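Local structure of glycosyl hydrolase (Streptomyces cattleya, 7LR8) at residues D43-L48 / R87-N92; T67-R72 / Q128-R133; R72-L77 / A136-D141; A153-S158 / D199-L204; A291-D294 / G300-W303. The protein is a family 5 glycoside hydrolase that probably cleaves the Manβ1-4GlcNAc linkage of N-glycan core fragments during glycan breakdown by this soil actinomycete. The protein carries 1 engineered substitution. All coordinates share one frame; numbering follows the deposited sequence.

Contact 1. Residues D43-L48 / R87-N92; sequences DSVAAL and RGLDVN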
# COMPACT_ATOMS: atom_id res chain seq x y z
N ASP B 43 -5.79 9.24 -28.28
CA ASP B 43 -6.23 10.03 -29.43
C ASP B 43 -5.87 11.50 -29.24
O ASP B 43 -5.38 12.16 -30.16
CB ASP B 43 -7.73 9.91 -29.63
CG ASP B 43 -8.13 8.63 -30.31
OD1 ASP B 43 -7.25 7.93 -30.85
OD2 ASP B 43 -9.34 8.34 -30.30
N SER B 44 -6.12 12.03 -28.04
CA SER B 44 -5.89 13.45 -27.82
C SER B 44 -4.40 13.76 -27.76
O SER B 44 -3.99 14.90 -28.05
CB SER B 44 -6.61 13.93 -26.55
OG SER B 44 -6.05 13.36 -25.38
N VAL B 45 -3.59 12.77 -27.40
CA VAL B 45 -2.14 12.94 -27.38
C VAL B 45 -1.57 12.92 -28.80
O VAL B 45 -0.75 13.77 -29.18
CB VAL B 45 -1.50 11.84 -26.51
CG1 VAL B 45 0.01 11.78 -26.71
CG2 VAL B 45 -1.87 12.06 -25.04
N ALA B 46 -2.03 11.96 -29.61
CA ALA B 46 -1.57 11.87 -31.00
C ALA B 46 -1.95 13.10 -31.81
O ALA B 46 -1.22 13.50 -32.72
CB ALA B 46 -2.14 10.61 -31.65
N ALA B 47 -3.08 13.74 -31.48
CA ALA B 47 -3.50 14.95 -32.18
C ALA B 47 -2.49 16.08 -32.03
O ALA B 47 -2.41 16.97 -32.89
CB ALA B 47 -4.87 15.40 -31.67
N LEU B 48 -1.72 16.08 -30.94
CA LEU B 48 -0.70 17.09 -30.71
C LEU B 48 0.64 16.75 -31.36
O LEU B 48 1.57 17.56 -31.29
CB LEU B 48 -0.51 17.32 -29.22
CG LEU B 48 -1.78 17.85 -28.55
CD1 LEU B 48 -1.56 18.00 -27.05
CD2 LEU B 48 -2.20 19.18 -29.18
N ARG B 87 -1.65 4.39 -32.70
CA ARG B 87 -1.68 5.83 -32.82
C ARG B 87 -0.30 6.42 -33.06
O ARG B 87 -0.12 7.63 -32.96
CB ARG B 87 -2.33 6.44 -31.58
CG ARG B 87 -3.82 6.15 -31.53
CD ARG B 87 -4.43 6.01 -30.13
NE ARG B 87 -5.85 5.69 -30.30
CZ ARG B 87 -6.32 4.47 -30.47
NH1 ARG B 87 -5.50 3.43 -30.45
NH2 ARG B 87 -7.62 4.28 -30.66
N GLY B 88 0.68 5.57 -33.39
CA GLY B 88 2.02 6.05 -33.68
C GLY B 88 2.78 6.49 -32.46
O GLY B 88 3.68 7.34 -32.56
N LEU B 89 2.46 5.94 -31.29
CA LEU B 89 3.13 6.27 -30.04
C LEU B 89 3.91 5.05 -29.58
O LEU B 89 3.33 4.00 -29.28
CB LEU B 89 2.12 6.70 -28.97
CG LEU B 89 1.21 7.86 -29.39
CD1 LEU B 89 0.06 7.99 -28.41
CD2 LEU B 89 2.01 9.15 -29.47
N ASP B 90 5.24 5.17 -29.58
CA ASP B 90 6.08 4.17 -28.93
C ASP B 90 5.95 4.29 -27.41
O ASP B 90 5.53 5.32 -26.89
CB ASP B 90 7.53 4.35 -29.37
CG ASP B 90 7.70 4.18 -30.87
OD1 ASP B 90 7.05 3.28 -31.43
OD2 ASP B 90 8.48 4.94 -31.48
N VAL B 91 6.31 3.22 -26.69
CA VAL B 91 6.00 3.13 -25.27
C VAL B 91 7.26 2.80 -24.47
O VAL B 91 7.91 1.78 -24.72
CB VAL B 91 4.92 2.07 -24.99
CG1 VAL B 91 4.72 1.88 -23.46
CG2 VAL B 91 3.61 2.47 -25.65
N ASN B 92 7.58 3.65 -23.49
CA ASN B 92 8.52 3.31 -22.43
C ASN B 92 7.72 2.97 -21.18
O ASN B 92 6.81 3.71 -20.81
CB ASN B 92 9.47 4.48 -22.15
CG ASN B 92 10.10 4.40 -20.77
OD1 ASN B 92 9.47 4.75 -19.76
ND2 ASN B 92 11.33 3.92 -20.70
O HOH W 1 -10.13 5.99 -30.28
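Arg87 lies across the end of helix 35-46 and meets it atom by atom. Its CB rests against the methyl CB of Ala46, 4.2 Å away, and its own carbonyl O comes to 3.8 Å from that same Ala46 CB. The chain then bends at chi2 (149°) and carries CD to 3.5 Å from Asp43 OD1. At NE the packing gives way to a salt bridge: Arg87 NE donates to Asp43 OD1 over 2.7 Å, with an N-H...O angle of 155°. The acceptor lies close to the guanidinium plane, whereas NE meets OD1 from above the carboxylate plane, 41° out of it, and the two flat groups are not coplanar. A single water closes the far side, donating to Asp43 OD2 and accepting from Arg87 NH2 at 3.1 Å, while NH1 turns back to the carbonyl O of Ala83. With a methionine in place of Arg87, the Asp43 carboxylate would probably be left without its charged mate and the bridging water without one of its two anchors. Deeper in, Val45 CG1 meets Leu89 CD1 at 4.2 Å, and Leu89 also packs on Val53 and Ala84. Gly88, with positive phi, is the C-prime residue of a Schellman motif that ends helix 71-86 and turns the chain into strand 90-94, the helix-to-strand turn of a (beta/alpha)8 barrel.

Contact 2. Residues T67-R72 / Q128-R133; sequences TLIRPR and QAEYLR. With EDO (1,2-ethanediol), chain H; SO4 (sulfate ion), chain K.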
# COMPACT_ATOMS: atom_id res chain seq x y z
N THR B 67 5.30 -13.40 -4.99
CA THR B 67 5.30 -14.44 -6.01
C THR B 67 3.98 -14.52 -6.76
O THR B 67 3.61 -15.57 -7.30
CB THR B 67 5.68 -15.79 -5.41
OG1 THR B 67 4.79 -16.17 -4.35
CG2 THR B 67 7.13 -15.77 -4.92
N LEU B 68 3.27 -13.39 -6.87
CA LEU B 68 2.12 -13.29 -7.76
C LEU B 68 2.26 -12.01 -8.58
O LEU B 68 2.03 -10.92 -8.06
CB LEU B 68 0.81 -13.30 -6.98
CG LEU B 68 -0.44 -12.98 -7.81
CD1 LEU B 68 -0.59 -13.91 -8.99
CD2 LEU B 68 -1.68 -13.04 -6.94
N ILE B 69 2.66 -12.16 -9.84
CA ILE B 69 2.60 -11.09 -10.83
C ILE B 69 1.35 -11.36 -11.65
O ILE B 69 1.26 -12.36 -12.37
CB ILE B 69 3.86 -11.06 -11.70
CG1 ILE B 69 5.09 -10.86 -10.82
CG2 ILE B 69 3.76 -9.96 -12.76
CD1 ILE B 69 6.40 -11.21 -11.53
N ARG B 70 0.37 -10.48 -11.52
CA ARG B 70 -0.96 -10.76 -12.02
C ARG B 70 -0.97 -10.82 -13.54
O ARG B 70 -0.67 -9.80 -14.19
CB ARG B 70 -1.93 -9.71 -11.51
CG ARG B 70 -2.25 -9.86 -10.01
CD ARG B 70 -3.17 -8.73 -9.54
NE ARG B 70 -4.32 -8.59 -10.43
CZ ARG B 70 -4.60 -7.51 -11.16
NH1 ARG B 70 -3.83 -6.43 -11.12
NH2 ARG B 70 -5.68 -7.52 -11.94
N PRO B 71 -1.34 -11.95 -14.13
CA PRO B 71 -1.44 -12.03 -15.60
C PRO B 71 -2.35 -10.97 -16.21
O PRO B 71 -2.05 -10.48 -17.30
CB PRO B 71 -1.98 -13.45 -15.83
CG PRO B 71 -1.47 -14.24 -14.64
CD PRO B 71 -1.58 -13.25 -13.48
N ARG B 72 -3.44 -10.60 -15.53
CA ARG B 72 -4.38 -9.64 -16.10
C ARG B 72 -3.77 -8.24 -16.18
O ARG B 72 -4.04 -7.49 -17.13
CB ARG B 72 -5.66 -9.60 -15.27
CG ARG B 72 -6.75 -8.67 -15.84
CD ARG B 72 -7.83 -8.44 -14.77
NE ARG B 72 -9.05 -7.88 -15.34
CZ ARG B 72 -10.07 -7.44 -14.62
NH1 ARG B 72 -10.02 -7.48 -13.29
NH2 ARG B 72 -11.14 -6.95 -15.22
N GLN B 128 11.62 -8.05 -7.47
CA GLN B 128 11.63 -6.91 -8.39
C GLN B 128 12.20 -7.31 -9.74
O GLN B 128 11.66 -6.90 -10.79
CB GLN B 128 12.46 -5.76 -7.83
CG GLN B 128 11.94 -5.14 -6.55
CD GLN B 128 13.04 -4.36 -5.88
OE1 GLN B 128 14.22 -4.67 -6.04
NE2 GLN B 128 12.66 -3.33 -5.12
N ALA B 129 13.28 -8.10 -9.74
CA ALA B 129 13.89 -8.53 -10.99
C ALA B 129 12.93 -9.37 -11.81
O ALA B 129 12.85 -9.21 -13.04
CB ALA B 129 15.19 -9.30 -10.70
N GLU B 130 12.19 -10.28 -11.16
CA GLU B 130 11.27 -11.13 -11.91
C GLU B 130 10.11 -10.31 -12.47
O GLU B 130 9.63 -10.58 -13.58
CB GLU B 130 10.75 -12.26 -11.01
CG GLU B 130 9.83 -13.28 -11.70
CD GLU B 130 10.38 -13.91 -12.98
OE1 GLU B 130 11.61 -13.86 -13.27
OE2 GLU B 130 9.56 -14.47 -13.73
N TYR B 131 9.66 -9.31 -11.71
CA TYR B 131 8.62 -8.40 -12.16
C TYR B 131 9.06 -7.63 -13.41
O TYR B 131 8.34 -7.61 -14.42
CB TYR B 131 8.28 -7.45 -11.01
CG TYR B 131 7.49 -6.21 -11.33
CD1 TYR B 131 6.18 -6.27 -11.77
CD2 TYR B 131 8.07 -4.96 -11.16
CE1 TYR B 131 5.45 -5.10 -12.04
CE2 TYR B 131 7.35 -3.78 -11.43
CZ TYR B 131 6.05 -3.86 -11.87
OH TYR B 131 5.32 -2.71 -12.13
N LEU B 132 10.24 -7.03 -13.37
CA LEU B 132 10.72 -6.26 -14.53
C LEU B 132 10.96 -7.15 -15.74
O LEU B 132 10.60 -6.80 -16.86
CB LEU B 132 12.00 -5.50 -14.18
CG LEU B 132 11.93 -4.37 -13.15
CD1 LEU B 132 13.32 -3.81 -12.94
CD2 LEU B 132 10.98 -3.28 -13.62
N ARG B 133 11.57 -8.32 -15.52
CA ARG B 133 11.76 -9.28 -16.60
C ARG B 133 10.42 -9.69 -17.21
O ARG B 133 10.31 -9.82 -18.44
CB ARG B 133 12.49 -10.51 -16.07
CG ARG B 133 13.05 -11.42 -17.17
CD ARG B 133 13.28 -12.85 -16.68
NE ARG B 133 12.04 -13.44 -16.20
CZ ARG B 133 11.10 -13.97 -16.98
NH1 ARG B 133 11.27 -14.02 -18.30
NH2 ARG B 133 9.99 -14.45 -16.43
C1 EDO H . 6.58 -19.28 -6.07
O1 EDO H . 7.77 -18.99 -6.81
C2 EDO H . 5.46 -18.72 -6.90
O2 EDO H . 6.14 -17.63 -7.51
S SO4 K . -9.73 -6.55 -18.54
O1 SO4 K . -8.86 -7.63 -18.08
O2 SO4 K . -10.07 -6.77 -19.94
O3 SO4 K . -10.95 -6.53 -17.74
O4 SO4 K . -9.05 -5.26 -18.41
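An apolar contact made by one isoleucine joins the chain just ahead of helix 71-86 to the flank of helix 122-139, on the outer part of the barrel. Ile69 is the residue of 67-72 that reaches across, and its terminal CD1 does the touching. CG1 stands anti to the carbonyl carbon (chi1 -59°) and the chain runs on extended at chi2, which delivers CD1 to the backbone of the helix, 3.6 Å from Tyr131 CA. The same methyl lies 4.2 Å from Tyr131 CB and 4.0 Å from Glu130 CG, at the root of two side chains that then part. The Tyr131 ring goes inward, where its OH bonds to Gly95 O and its ring meets that of Trp59. Glu130 bends at chi2 and is gripped side-on by Arg133 of its own helix: Arg133 NE donates to Glu130 OE1 at 3.0 Å and Arg133 NH2 to Glu130 OE2 at 2.7 Å. Both come from the syn side, tilted about 30° out of the carboxylate plane, and both are nearly straight at the hydrogen, which fixes the rotation of the Glu130 carboxylate. In segment 67-72, Arg70 forms a salt bridge with Asp32 of the second subunit, and Thr67 OG1 bonds to Arg312 O of that subunit. Arg70 takes the N-cap position of helix 71-86, and the arrangement is that of an outer helix of a (beta/alpha)8 barrel whose N-terminal lead-in packs on the next helix and borders the dimer interface.

Contact 3. Residues R72-L77 / A136-D141; sequences RAVEQL and AAALAD. With SO4 (sulfate ion), chain K.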
# COMPACT_ATOMS: atom_id res chain seq x y z
N ARG B 72 -3.44 -10.60 -15.53
CA ARG B 72 -4.38 -9.64 -16.10
C ARG B 72 -3.77 -8.24 -16.18
O ARG B 72 -4.04 -7.49 -17.13
CB ARG B 72 -5.66 -9.60 -15.27
CG ARG B 72 -6.75 -8.67 -15.84
CD ARG B 72 -7.83 -8.44 -14.77
NE ARG B 72 -9.05 -7.88 -15.34
CZ ARG B 72 -10.07 -7.44 -14.62
NH1 ARG B 72 -10.02 -7.48 -13.29
NH2 ARG B 72 -11.14 -6.95 -15.22
N ALA B 73 -2.97 -7.86 -15.18
CA ALA B 73 -2.31 -6.57 -15.21
C ALA B 73 -1.32 -6.50 -16.36
O ALA B 73 -1.23 -5.48 -17.07
CB ALA B 73 -1.61 -6.31 -13.88
N VAL B 74 -0.57 -7.58 -16.56
CA VAL B 74 0.36 -7.68 -17.67
C VAL B 74 -0.37 -7.53 -19.00
O VAL B 74 0.07 -6.80 -19.89
CB VAL B 74 1.14 -9.00 -17.58
CG1 VAL B 74 1.97 -9.22 -18.82
CG2 VAL B 74 2.01 -9.03 -16.29
N GLU B 75 -1.52 -8.19 -19.14
CA GLU B 75 -2.28 -8.11 -20.38
C GLU B 75 -2.91 -6.73 -20.59
O GLU B 75 -3.04 -6.28 -21.74
CB GLU B 75 -3.33 -9.22 -20.40
CG GLU B 75 -2.67 -10.61 -20.47
CD GLU B 75 -3.63 -11.77 -20.29
OE1 GLU B 75 -4.86 -11.56 -20.34
OE2 GLU B 75 -3.14 -12.91 -20.10
N GLN B 76 -3.33 -6.06 -19.52
CA GLN B 76 -3.83 -4.69 -19.65
C GLN B 76 -2.71 -3.76 -20.12
O GLN B 76 -2.93 -2.90 -20.99
CB GLN B 76 -4.41 -4.20 -18.32
CG GLN B 76 -5.71 -4.92 -17.91
CD GLN B 76 -6.02 -4.75 -16.42
OE1 GLN B 76 -5.16 -4.32 -15.65
NE2 GLN B 76 -7.24 -5.08 -16.02
N LEU B 77 -1.50 -3.94 -19.59
CA LEU B 77 -0.37 -3.14 -20.03
C LEU B 77 -0.06 -3.39 -21.51
O LEU B 77 0.26 -2.45 -22.25
CB LEU B 77 0.86 -3.46 -19.17
CG LEU B 77 2.15 -2.72 -19.50
CD1 LEU B 77 1.98 -1.20 -19.36
CD2 LEU B 77 3.30 -3.22 -18.63
N ALA B 136 8.95 -6.81 -19.37
CA ALA B 136 9.72 -6.66 -20.59
C ALA B 136 9.47 -7.81 -21.55
O ALA B 136 9.30 -7.59 -22.76
CB ALA B 136 11.22 -6.55 -20.27
N ALA B 137 9.44 -9.06 -21.05
CA ALA B 137 9.21 -10.20 -21.93
C ALA B 137 7.82 -10.14 -22.56
O ALA B 137 7.64 -10.53 -23.72
CB ALA B 137 9.41 -11.51 -21.16
N ALA B 138 6.83 -9.69 -21.79
CA ALA B 138 5.46 -9.65 -22.29
C ALA B 138 5.27 -8.60 -23.37
O ALA B 138 4.34 -8.70 -24.18
CB ALA B 138 4.49 -9.35 -21.14
N LEU B 139 6.13 -7.59 -23.40
CA LEU B 139 6.02 -6.51 -24.37
C LEU B 139 7.05 -6.62 -25.49
O LEU B 139 7.00 -5.84 -26.44
CB LEU B 139 6.16 -5.16 -23.66
CG LEU B 139 5.08 -4.85 -22.62
CD1 LEU B 139 5.33 -3.50 -22.00
CD2 LEU B 139 3.67 -4.92 -23.22
N ALA B 140 7.92 -7.64 -25.45
CA ALA B 140 9.04 -7.71 -26.38
C ALA B 140 8.60 -7.89 -27.83
O ALA B 140 9.30 -7.44 -28.74
CB ALA B 140 9.99 -8.85 -25.98
N ASP B 141 7.44 -8.53 -28.05
CA ASP B 141 6.95 -8.75 -29.41
C ASP B 141 6.24 -7.53 -29.99
O ASP B 141 5.77 -7.59 -31.13
CB ASP B 141 6.03 -9.98 -29.48
CG ASP B 141 4.76 -9.84 -28.63
OD1 ASP B 141 4.68 -8.95 -27.76
OD2 ASP B 141 3.83 -10.67 -28.83
S SO4 K . -9.73 -6.55 -18.54
O1 SO4 K . -8.86 -7.63 -18.08
O2 SO4 K . -10.07 -6.77 -19.94
O3 SO4 K . -10.95 -6.53 -17.74
O4 SO4 K . -9.05 -5.26 -18.41
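Val74 and Ala138 meet methyl to methyl, and a turn further along helix 71-86 Leu77 crosses Leu139, the residue after Ala138, at about a right angle. The first pair is tight: Val74 CG1 lies 3.4 Å from Ala138 CB, closer than carbon atoms usually approach. Val74 holds CG1 anti to the backbone N (chi1 172°), and this turns the branch to the neighbouring helix, where the single methyl of Ala138 lets the backbones come near. In the second pair the branch tips do the touching. Leu139 CD1 packs against Leu77 CD2 at 3.9 Å and sits 4.1 Å from Leu77 CG, so one methyl covers both the fork and one prong of its partner.

Facing another way from the same helix, Arg72 and Gln76 hold a sulfate, probably taken from the crystallisation liquor. Arg72 is stretched from CG to NE and presents the edge of its guanidinium, NE donating to sulfate O1 at 2.8 Å and NH2 to sulfate O3 at 2.6 Å, both nearly straight. Gln76 NE2 adds a bond to sulfate O4 at 3.0 Å. Replacing Arg72 by a leucine would probably leave the sulfate with Gln76 alone of these two side chains to hold it, and Leu31 O of the second subunit without the hydrogen bond it receives from Arg72 NH1.

The leucines lie over the barrel wall: both touch Val93 of strand 90-94, Leu139 also reaches Phe145 of strand 145-152, and helices 71-86 and 122-139 pack side by side outside these two strands.

Contact 4. Residues A153-S158 / D199-L204; sequences AINQFS and DAAWYL. Engineered in segment 153-158: Ala153 (natural residue Glu).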
# COMPACT_ATOMS: atom_id res chain seq x y z
N ALA B 153 11.95 7.64 -10.42
CA ALA B 153 12.67 8.29 -9.33
C ALA B 153 12.69 7.41 -8.08
O ALA B 153 12.39 7.85 -6.97
CB ALA B 153 12.05 9.66 -9.01
N ILE B 154 13.05 6.13 -8.28
CA ILE B 154 13.13 5.20 -7.17
C ILE B 154 14.14 5.67 -6.14
O ILE B 154 14.02 5.34 -4.95
CB ILE B 154 13.46 3.77 -7.67
CG1 ILE B 154 13.14 2.73 -6.59
CG2 ILE B 154 14.91 3.65 -8.10
CD1 ILE B 154 11.66 2.40 -6.50
N ASN B 155 15.13 6.47 -6.55
CA ASN B 155 16.11 7.01 -5.61
C ASN B 155 15.46 7.82 -4.49
O ASN B 155 16.12 8.05 -3.47
CB ASN B 155 17.15 7.88 -6.33
CG ASN B 155 16.57 9.16 -6.98
OD1 ASN B 155 15.52 9.14 -7.62
ND2 ASN B 155 17.29 10.26 -6.83
N GLN B 156 14.22 8.28 -4.65
CA GLN B 156 13.62 9.06 -3.56
C GLN B 156 13.33 8.21 -2.32
O GLN B 156 13.08 8.78 -1.26
CB GLN B 156 12.35 9.77 -4.04
CG GLN B 156 11.14 8.85 -4.26
CD GLN B 156 10.17 8.84 -3.10
OE1 GLN B 156 9.83 9.88 -2.54
NE2 GLN B 156 9.70 7.65 -2.74
N PHE B 157 13.40 6.88 -2.42
CA PHE B 157 13.25 6.04 -1.24
C PHE B 157 14.55 5.88 -0.46
O PHE B 157 14.53 5.26 0.61
CB PHE B 157 12.75 4.64 -1.64
CG PHE B 157 11.31 4.62 -2.09
CD1 PHE B 157 10.28 4.63 -1.16
CD2 PHE B 157 11.00 4.56 -3.45
CE1 PHE B 157 8.95 4.60 -1.57
CE2 PHE B 157 9.68 4.54 -3.87
CZ PHE B 157 8.65 4.55 -2.92
N SER B 158 15.67 6.40 -0.97
CA SER B 158 16.98 5.95 -0.53
C SER B 158 17.62 6.84 0.53
O SER B 158 18.66 6.46 1.09
CB SER B 158 17.94 5.81 -1.74
OG SER B 158 18.40 7.06 -2.22
N ASP B 199 16.31 14.78 -9.18
CA ASP B 199 17.50 15.62 -9.25
C ASP B 199 18.37 15.58 -7.99
O ASP B 199 19.46 16.16 -8.00
CB ASP B 199 17.13 17.08 -9.61
CG ASP B 199 16.22 17.77 -8.59
OD1 ASP B 199 16.26 17.42 -7.38
OD2 ASP B 199 15.47 18.68 -9.00
N ALA B 200 17.94 14.89 -6.92
CA ALA B 200 18.87 14.62 -5.82
C ALA B 200 20.13 13.91 -6.31
O ALA B 200 21.21 14.08 -5.73
CB ALA B 200 18.19 13.76 -4.75
N ALA B 201 20.01 13.13 -7.39
CA ALA B 201 21.19 12.45 -7.92
C ALA B 201 22.25 13.44 -8.40
O ALA B 201 23.44 13.11 -8.41
CB ALA B 201 20.80 11.52 -9.06
N TRP B 202 21.85 14.65 -8.80
CA TRP B 202 22.80 15.68 -9.22
C TRP B 202 23.05 16.75 -8.17
O TRP B 202 24.09 17.41 -8.22
CB TRP B 202 22.31 16.37 -10.51
CG TRP B 202 21.76 15.39 -11.50
CD1 TRP B 202 20.46 15.01 -11.65
CD2 TRP B 202 22.51 14.66 -12.47
NE1 TRP B 202 20.35 14.09 -12.66
CE2 TRP B 202 21.59 13.85 -13.18
CE3 TRP B 202 23.86 14.60 -12.81
CZ2 TRP B 202 21.99 13.00 -14.20
CZ3 TRP B 202 24.25 13.75 -13.83
CH2 TRP B 202 23.32 12.97 -14.51
N TYR B 203 22.14 16.93 -7.21
CA TYR B 203 22.12 18.13 -6.39
C TYR B 203 22.38 17.90 -4.90
O TYR B 203 22.76 18.86 -4.22
CB TYR B 203 20.76 18.83 -6.52
CG TYR B 203 20.48 19.53 -7.84
CD1 TYR B 203 21.46 19.63 -8.84
CD2 TYR B 203 19.24 20.09 -8.08
CE1 TYR B 203 21.18 20.30 -10.04
CE2 TYR B 203 18.97 20.76 -9.26
CZ TYR B 203 19.93 20.86 -10.24
OH TYR B 203 19.62 21.53 -11.41
N LEU B 204 22.19 16.69 -4.39
CA LEU B 204 22.19 16.41 -2.95
C LEU B 204 23.49 15.71 -2.55
O LEU B 204 23.72 14.56 -2.93
CB LEU B 204 21.00 15.54 -2.56
CG LEU B 204 19.76 16.12 -1.89
CD1 LEU B 204 19.05 15.02 -1.12
CD2 LEU B 204 20.12 17.27 -0.96
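Asn155, in the loop that follows strand 145-152 of the barrel, packs against the short helix 200-203, which follows strand 194-196. The loop begins with Ala153, engineered from the natural glutamate, a position of the N-acetyl-D-glucosamine binding site. Past it the chain winds into a 3-10 turn, from which Asn155 crosses to the helix. Its CG stands between the backbone N and the carbonyl carbon (chi1 65°), which points the amide at the first turn of the helix. ND2 is the atom that comes nearest, 4.2 Å from Ala200 CB, 4.3 Å from Ala201 CB and 4.0 Å from Ala201 N; these are packing distances, and no hydrogen bond joins the two segments.

The polar ends of the buried amide are satisfied by neighbours: ND2 donates to His207 NE2, and OD1 accepts from Tyr198 N, a residue of the glycan pocket. With both ends engaged, the amide is fixed in rotation about its chi2 bond. The backbone of Asn155 is held as well. Its carbonyl O takes two bonds from Ser158, from OG at 2.8 Å and from N at 3.0 Å, the hydroxyl lying in the carbonyl plane on a lone pair. Its N donates to Glu197 OE2.

The contact therefore links the ends of two adjacent strands, 145-152 and 194-196, close behind the sugar site, the Ala200 side chain about 8 Å from the bound N-acetylglucosamine. Further along helix 200-203, Trp202 packs on strand 221-225 and Tyr203 on helix 240-253.

Contact 5. Residues A291-D294 / G300-W303; sequences AVLD and GVTW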
# COMPACT_ATOMS: atom_id res chain seq x y z
N ALA B 291 15.17 26.04 -25.44
CA ALA B 291 16.48 25.93 -24.79
C ALA B 291 17.01 24.50 -24.85
O ALA B 291 18.20 24.29 -25.11
CB ALA B 291 16.38 26.41 -23.34
N VAL B 292 16.14 23.52 -24.65
CA VAL B 292 16.59 22.13 -24.67
C VAL B 292 16.97 21.70 -26.08
O VAL B 292 17.99 21.03 -26.29
CB VAL B 292 15.52 21.21 -24.07
CG1 VAL B 292 15.90 19.75 -24.30
CG2 VAL B 292 15.38 21.48 -22.59
N LEU B 293 16.18 22.10 -27.07
CA LEU B 293 16.48 21.70 -28.44
C LEU B 293 17.71 22.41 -29.01
O LEU B 293 18.16 22.05 -30.10
CB LEU B 293 15.26 21.94 -29.34
CG LEU B 293 14.03 21.06 -29.08
CD1 LEU B 293 12.94 21.36 -30.11
CD2 LEU B 293 14.37 19.59 -29.08
N ASP B 294 18.26 23.40 -28.30
CA ASP B 294 19.57 23.96 -28.62
C ASP B 294 20.72 23.13 -28.03
O ASP B 294 21.88 23.56 -28.09
CB ASP B 294 19.65 25.41 -28.14
CG ASP B 294 20.79 26.18 -28.77
OD1 ASP B 294 21.00 26.07 -30.00
OD2 ASP B 294 21.47 26.92 -28.01
N GLY B 300 15.13 12.87 -26.42
CA GLY B 300 13.76 13.29 -26.58
C GLY B 300 13.35 14.20 -25.44
O GLY B 300 14.08 14.37 -24.46
N VAL B 301 12.17 14.79 -25.61
CA VAL B 301 11.53 15.66 -24.62
C VAL B 301 10.18 15.04 -24.29
O VAL B 301 9.35 14.83 -25.19
CB VAL B 301 11.33 17.09 -25.15
CG1 VAL B 301 10.59 17.92 -24.11
CG2 VAL B 301 12.66 17.71 -25.52
N THR B 302 9.95 14.74 -23.01
CA THR B 302 8.74 14.05 -22.59
C THR B 302 8.06 14.91 -21.53
O THR B 302 8.56 15.01 -20.40
CB THR B 302 9.06 12.64 -22.09
OG1 THR B 302 9.89 11.98 -23.06
CG2 THR B 302 7.78 11.84 -21.91
N TRP B 303 6.97 15.57 -21.90
CA TRP B 303 6.31 16.52 -21.03
C TRP B 303 5.53 15.80 -19.93
O TRP B 303 4.90 14.77 -20.18
CB TRP B 303 5.36 17.43 -21.83
CG TRP B 303 5.05 18.66 -21.06
CD1 TRP B 303 4.02 18.86 -20.19
CD2 TRP B 303 5.82 19.87 -21.06
NE1 TRP B 303 4.08 20.13 -19.66
CE2 TRP B 303 5.19 20.76 -20.17
CE3 TRP B 303 6.98 20.29 -21.72
CZ2 TRP B 303 5.68 22.04 -19.92
CZ3 TRP B 303 7.47 21.56 -21.47
CH2 TRP B 303 6.82 22.41 -20.58
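Val292 and Val301 reach toward each other tip to tip, Val292 CG1 standing 4.0 Å from Val301 CG2. This is the closer half of the contact, and it is buried. Val292 has CG1 anti to the backbone N (chi1 171°), and this torsion sends that methyl off the helix toward the strand. On the strand, Val301 answers with its other branch, CG2, which lies anti to the carbonyl carbon. Both valines also rest on Leu266 of strand 264-269, and Val292 touches Ala246 of helix 240-253, so both valines have further apolar neighbours.

The second half is looser. Leu293 CD2 approaches the same Val301 CG2 at only 4.4 Å, the outer range of an apolar contact. Leu293 leaves its helix across the line to the strand rather than along it, and its tip swings in to reach the valine. It is partly exposed and leans as well on Pro14 and on Phe16 of strand 15-19. One methyl, Val301 CG2, thus serves both helix residues. Beyond Leu293, at the more open end of the segment, Asp294 forms a salt bridge with Arg395.

No hydrogen bond joins the two segments; between them the contact is wholly apolar. The pair closes the beta-alpha-beta unit of strand 264-269, helix 281-293 and strand 298-304, in which strand 298-304 runs between its parallel neighbours 264-269 and 15-19 and helix 281-293 covers their outer side.

In the fold
Contacts 1, 2 and 3 interlock along the chain, their segments alternating, whereas contact 4 and then contact 5 follow in series. Contacts 2 and 3 are closest, with centres about 10 Å apart: they share Arg72, helices 71-86 and 122-139 and the sulfate, and touch through Ile69 CG2 and Val74 CG2. Contact 1 lies where helix 71-86 hands over to strand 90-94, its centre about 19 Å from that of contact 3. Contacts 1 and 5, centres about 17 Å apart, tie outer helices to the eight-stranded parallel barrel or its lead-ins; contacts 2 and 3 join two outer helices. Contact 4, across the chain's centre from contacts 1 and 5, alone lies near the sugar pocket.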